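Local coordinates for DNA-(apurinic or apyrimidinic site) endonuclease 2 (PDB 6WCD), which acts as a DNA repair nuclease, a weak apurinic/apyrimidinic endonuclease with 3'-5' exonuclease activity, of which this chain is the catalytic domain, at residues A[241-244]-A[245-249]; A[278-281]-A[282-286]. All coordinates share one frame; numbering follows the deposited sequence.

Contact 1 (A[241-244]-A[245-249]); sequences DSFR and YFHPT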
loop_
_atom_site.group_PDB
_atom_site.type_symbol
_atom_site.label_atom_id
_atom_site.label_comp_id
_atom_site.label_asym_id
_atom_site.label_seq_id
_atom_site.Cartn_x
_atom_site.Cartn_y
_atom_site.Cartn_z
ATOM N N ASP A 241 -13.834 2.489 -0.358
ATOM C CA ASP A 241 -13.214 2.060 0.903
ATOM C C ASP A 241 -13.803 0.706 1.288
ATOM O O ASP A 241 -14.951 0.621 1.744
ATOM C CB ASP A 241 -13.515 3.129 1.940
ATOM C CG ASP A 241 -12.907 2.873 3.308
ATOM O OD1 ASP A 241 -12.422 1.768 3.610
ATOM O OD2 ASP A 241 -12.963 3.817 4.133
ATOM N N SER A 242 -13.063 -0.363 1.048
ATOM C CA SER A 242 -13.695 -1.681 1.131
ATOM C C SER A 242 -14.130 -1.998 2.545
ATOM O O SER A 242 -15.127 -2.683 2.747
ATOM C CB SER A 242 -12.743 -2.759 0.589
ATOM O OG SER A 242 -11.549 -2.957 1.370
ATOM N N PHE A 243 -13.352 -1.596 3.549
ATOM C CA PHE A 243 -13.781 -1.855 4.908
ATOM C C PHE A 243 -15.183 -1.317 5.145
ATOM O O PHE A 243 -16.019 -1.988 5.749
ATOM C CB PHE A 243 -12.826 -1.243 5.927
ATOM C CG PHE A 243 -13.242 -1.447 7.371
ATOM C CD1 PHE A 243 -13.232 -2.696 7.961
ATOM C CD2 PHE A 243 -13.644 -0.386 8.145
ATOM C CE1 PHE A 243 -13.695 -2.888 9.248
ATOM C CE2 PHE A 243 -14.068 -0.546 9.415
ATOM C CZ PHE A 243 -14.096 -1.789 9.990
ATOM N N ARG A 244 -15.470 -0.089 4.675
ATOM C CA ARG A 244 -16.773 0.492 4.941
ATOM C C ARG A 244 -17.858 -0.024 4.017
ATOM O O ARG A 244 -19.044 0.087 4.337
ATOM C CB ARG A 244 -16.675 2.025 4.837
ATOM C CG ARG A 244 -15.932 2.618 5.979
ATOM C CD ARG A 244 -16.591 2.380 7.333
ATOM N NE ARG A 244 -15.777 2.977 8.395
ATOM C CZ ARG A 244 -15.903 2.689 9.687
ATOM N NH1 ARG A 244 -16.728 1.751 10.104
ATOM N NH2 ARG A 244 -15.116 3.297 10.555
ATOM N N TYR A 245 -17.498 -0.619 2.884
ATOM C CA TYR A 245 -18.484 -1.292 2.070
ATOM C C TYR A 245 -19.119 -2.424 2.869
ATOM O O TYR A 245 -20.314 -2.671 2.772
ATOM C CB TYR A 245 -17.801 -1.822 0.799
ATOM C CG TYR A 245 -18.743 -2.435 -0.218
ATOM C CD1 TYR A 245 -18.945 -3.805 -0.268
ATOM C CD2 TYR A 245 -19.390 -1.646 -1.154
ATOM C CE1 TYR A 245 -19.796 -4.377 -1.205
ATOM C CE2 TYR A 245 -20.224 -2.214 -2.084
ATOM C CZ TYR A 245 -20.439 -3.559 -2.099
ATOM O OH TYR A 245 -21.285 -4.116 -3.031
ATOM N N PHE A 246 -18.301 -3.119 3.682
ATOM C CA PHE A 246 -18.818 -4.268 4.424
ATOM C C PHE A 246 -19.182 -3.943 5.865
ATOM O O PHE A 246 -19.989 -4.661 6.448
ATOM C CB PHE A 246 -17.779 -5.400 4.365
ATOM C CG PHE A 246 -17.602 -5.983 2.988
ATOM C CD1 PHE A 246 -18.551 -6.839 2.472
ATOM C CD2 PHE A 246 -16.525 -5.640 2.218
ATOM C CE1 PHE A 246 -18.398 -7.375 1.209
ATOM C CE2 PHE A 246 -16.392 -6.164 0.974
ATOM C CZ PHE A 246 -17.319 -7.015 0.476
ATOM N N HIS A 247 -18.600 -2.885 6.442
ATOM C CA HIS A 247 -18.793 -2.542 7.855
ATOM C C HIS A 247 -19.065 -1.049 7.998
ATOM O O HIS A 247 -18.271 -0.306 8.594
ATOM C CB HIS A 247 -17.554 -2.963 8.638
ATOM C CG HIS A 247 -17.256 -4.402 8.440
ATOM N ND1 HIS A 247 -18.060 -5.387 8.970
ATOM C CD2 HIS A 247 -16.321 -5.019 7.683
ATOM C CE1 HIS A 247 -17.611 -6.571 8.565
ATOM N NE2 HIS A 247 -16.555 -6.379 7.792
ATOM N N PRO A 248 -20.148 -0.573 7.420
ATOM C CA PRO A 248 -20.323 0.893 7.294
ATOM C C PRO A 248 -20.511 1.611 8.611
ATOM O O PRO A 248 -20.267 2.832 8.653
ATOM C CB PRO A 248 -21.589 1.031 6.426
ATOM C CG PRO A 248 -22.268 -0.278 6.522
ATOM C CD PRO A 248 -21.169 -1.310 6.653
ATOM N N THR A 249 -20.973 0.937 9.663
ATOM C CA THR A 249 -21.269 1.602 10.936
ATOM C C THR A 249 -20.396 1.117 12.093
ATOM O O THR A 249 -20.602 1.553 13.239
ATOM C CB THR A 249 -22.741 1.419 11.328
ATOM O OG1 THR A 249 -23.002 0.045 11.603
ATOM C CG2 THR A 249 -23.673 1.905 10.239
#
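A single short turn of helix carries this contact: Y245 N donates to D241 O (3.1 Å), and H247 N to F243 O (2.8 Å), before H247 leaves helical geometry. F243 reaches H247 because its CG is anti to the backbone N (chi1 178°), which swings the phenyl ring along the helix toward the C-terminal end. There H247 CB sits over one ring face in a CH-pi contact, 4.1 Å from the F243 ring centroid, while H247 CD2 approaches F243 CE1 at 3.7 Å. NE2 of the imidazole is hydrogen-bonded to D288. In the DNase I-like fold of the AP/ExoA family this helix, 242-246, leads straight out of strand 239-241, with D241 at the N-cap position and its carboxylate salt-bridged to R271. R244 bends back at chi2, which brings NH1 to H247 O at 3.0 Å. That carbonyl meets the guanidinium at its edge, 10° out of plane, with the N-H pointing at it at 160°; NH1 also bonds Q250 O, and NH2 is salt-bridged to D192. The F246 ring turns its edge to S242 O, with CD2 3.3 Å away.

Contact 2 (A[278-281]-A[282-286]); sequences NREL and VESEF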
loop_
_atom_site.group_PDB
_atom_site.type_symbol
_atom_site.label_atom_id
_atom_site.label_comp_id
_atom_site.label_asym_id
_atom_site.label_seq_id
_atom_site.Cartn_x
_atom_site.Cartn_y
_atom_site.Cartn_z
ATOM N N ASN A 278 -11.486 -0.355 -7.078
ATOM C CA ASN A 278 -12.468 0.260 -7.954
ATOM C C ASN A 278 -13.856 -0.346 -7.701
ATOM O O ASN A 278 -13.981 -1.507 -7.263
ATOM C CB ASN A 278 -12.061 0.129 -9.419
ATOM C CG ASN A 278 -11.848 -1.309 -9.841
ATOM O OD1 ASN A 278 -10.852 -1.924 -9.450
ATOM N ND2 ASN A 278 -12.727 -1.810 -10.700
ATOM N N ARG A 279 -14.894 0.435 -7.997
ATOM C CA ARG A 279 -16.261 0.055 -7.631
ATOM C C ARG A 279 -16.584 -1.362 -8.082
ATOM O O ARG A 279 -17.081 -2.179 -7.288
ATOM C CB ARG A 279 -17.258 1.046 -8.213
ATOM C CG ARG A 279 -17.088 2.481 -7.674
ATOM C CD ARG A 279 -18.365 3.260 -7.971
ATOM N NE ARG A 279 -18.316 4.664 -7.579
ATOM C CZ ARG A 279 -19.372 5.357 -7.138
ATOM N NH1 ARG A 279 -20.554 4.784 -6.992
ATOM N NH2 ARG A 279 -19.240 6.646 -6.824
ATOM N N GLU A 280 -16.333 -1.680 -9.361
ATOM C CA GLU A 280 -16.735 -2.983 -9.875
ATOM C C GLU A 280 -16.022 -4.134 -9.156
ATOM O O GLU A 280 -16.616 -5.201 -8.917
ATOM C CB GLU A 280 -16.483 -3.056 -11.383
ATOM C CG GLU A 280 -17.144 -4.250 -12.042
ATOM C CD GLU A 280 -16.801 -4.384 -13.519
ATOM O OE1 GLU A 280 -16.634 -5.530 -13.994
ATOM O OE2 GLU A 280 -16.700 -3.343 -14.202
ATOM N N LEU A 281 -14.748 -3.973 -8.854
ATOM C CA LEU A 281 -13.988 -4.992 -8.137
ATOM C C LEU A 281 -14.555 -5.254 -6.767
ATOM O O LEU A 281 -14.746 -6.410 -6.377
ATOM C CB LEU A 281 -12.531 -4.531 -8.013
ATOM C CG LEU A 281 -11.581 -5.516 -7.326
ATOM C CD1 LEU A 281 -11.366 -6.786 -8.185
ATOM C CD2 LEU A 281 -10.251 -4.794 -6.969
ATOM N N VAL A 282 -14.823 -4.212 -6.002
ATOM C CA VAL A 282 -15.339 -4.401 -4.653
ATOM C C VAL A 282 -16.727 -5.052 -4.697
ATOM O O VAL A 282 -17.008 -5.980 -3.945
ATOM C CB VAL A 282 -15.334 -3.066 -3.887
ATOM C CG1 VAL A 282 -15.997 -3.189 -2.506
ATOM C CG2 VAL A 282 -13.938 -2.575 -3.743
ATOM N N GLU A 283 -17.618 -4.568 -5.575
ATOM C CA GLU A 283 -18.988 -5.080 -5.653
ATOM C C GLU A 283 -19.022 -6.520 -6.133
ATOM O O GLU A 283 -19.877 -7.294 -5.686
ATOM C CB GLU A 283 -19.820 -4.213 -6.590
ATOM C CG GLU A 283 -20.091 -2.822 -6.069
ATOM C CD GLU A 283 -20.781 -1.908 -7.105
ATOM O OE1 GLU A 283 -20.845 -2.284 -8.296
ATOM O OE2 GLU A 283 -21.237 -0.811 -6.726
ATOM N N SER A 284 -18.169 -6.882 -7.084
ATOM C CA SER A 284 -18.295 -8.208 -7.702
ATOM C C SER A 284 -17.289 -9.233 -7.196
ATOM O O SER A 284 -17.576 -10.439 -7.322
ATOM C CB SER A 284 -18.147 -8.117 -9.214
ATOM O OG SER A 284 -19.163 -7.293 -9.736
ATOM N N GLU A 285 -16.136 -8.842 -6.689
ATOM C CA GLU A 285 -15.118 -9.808 -6.333
ATOM C C GLU A 285 -14.768 -9.851 -4.858
ATOM O O GLU A 285 -14.152 -10.824 -4.429
ATOM C CB GLU A 285 -13.835 -9.566 -7.124
ATOM C CG GLU A 285 -14.067 -9.553 -8.675
ATOM C CD GLU A 285 -14.507 -10.867 -9.292
ATOM O OE1 GLU A 285 -14.191 -11.925 -8.713
ATOM O OE2 GLU A 285 -15.172 -10.852 -10.374
ATOM N N PHE A 286 -15.088 -8.827 -4.078
ATOM C CA PHE A 286 -14.752 -8.876 -2.664
ATOM C C PHE A 286 -15.797 -9.663 -1.878
ATOM O O PHE A 286 -16.996 -9.596 -2.147
ATOM C CB PHE A 286 -14.644 -7.469 -2.040
ATOM C CG PHE A 286 -13.314 -6.786 -2.197
ATOM C CD1 PHE A 286 -12.667 -6.662 -3.397
ATOM C CD2 PHE A 286 -12.718 -6.187 -1.081
ATOM C CE1 PHE A 286 -11.443 -5.971 -3.492
ATOM C CE2 PHE A 286 -11.503 -5.508 -1.182
ATOM C CZ PHE A 286 -10.880 -5.403 -2.383
#
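L281 O is approached by two amides from the far end of the turn: E285 N gives a sound bond at 2.8 Å, and F286 N adds a weak one at 3.4 Å. Both share this one acceptor near the C-terminal end of the helix. Earlier in the helix V282 N reaches N278 O and E283 N reaches R279 O; S284 N then closes on E280 O at 2.9 Å. With chi1 at -178°, L281 sends its side chain outward from the helix, the two methyls parting between two partners. CD1 lies 3.9 Å from E285 CB, the two side chains crossing at about a right angle, and CD2 comes equally near F286 CE1. V282 CG2 stands over the centre of one face of the F286 ring, 4.2 Å above its plane, while L281 CD2 meets the same ring at CE1. Beyond them I179 and M307 continue the apolar packing. E283 stays extended beyond CG, its CG 3.3 Å from R279 O. E285 bends at chi2 and its carboxylate turns away from L281 to take the backbone N-H of C129 at OE2, while E283 OE2 is hydrogen-bonded to Y240. N278 is the N-cap residue, its amide group bound to V178 and H177, and helix 279-285 forms a short strand-helix-strand connection from strand 269-278 to strand 286-291, joining the two sheets of the DNase I-like fold.

Going along the chain, strand 239-241 runs into contact 1, which covers helix 242-246 and the first residues of the loop after it. The chain then passes through strands 256-257 and 269-278 and reaches contact 2 on helix 279-285, which hands over to strand 286-291. The contacts are in series, neither nesting nor crossing, and their centres are 12 Å apart. The two short helices nevertheless pack on each other: Y245 CG meets V282 CG1 at 3.7 Å, and S242 CB meets F286 CE2 at 3.5 Å. Strands 239-241 and 269-278 pair antiparallel in one sheet, while 286-291 edges the other, so this packing ties both sheets together.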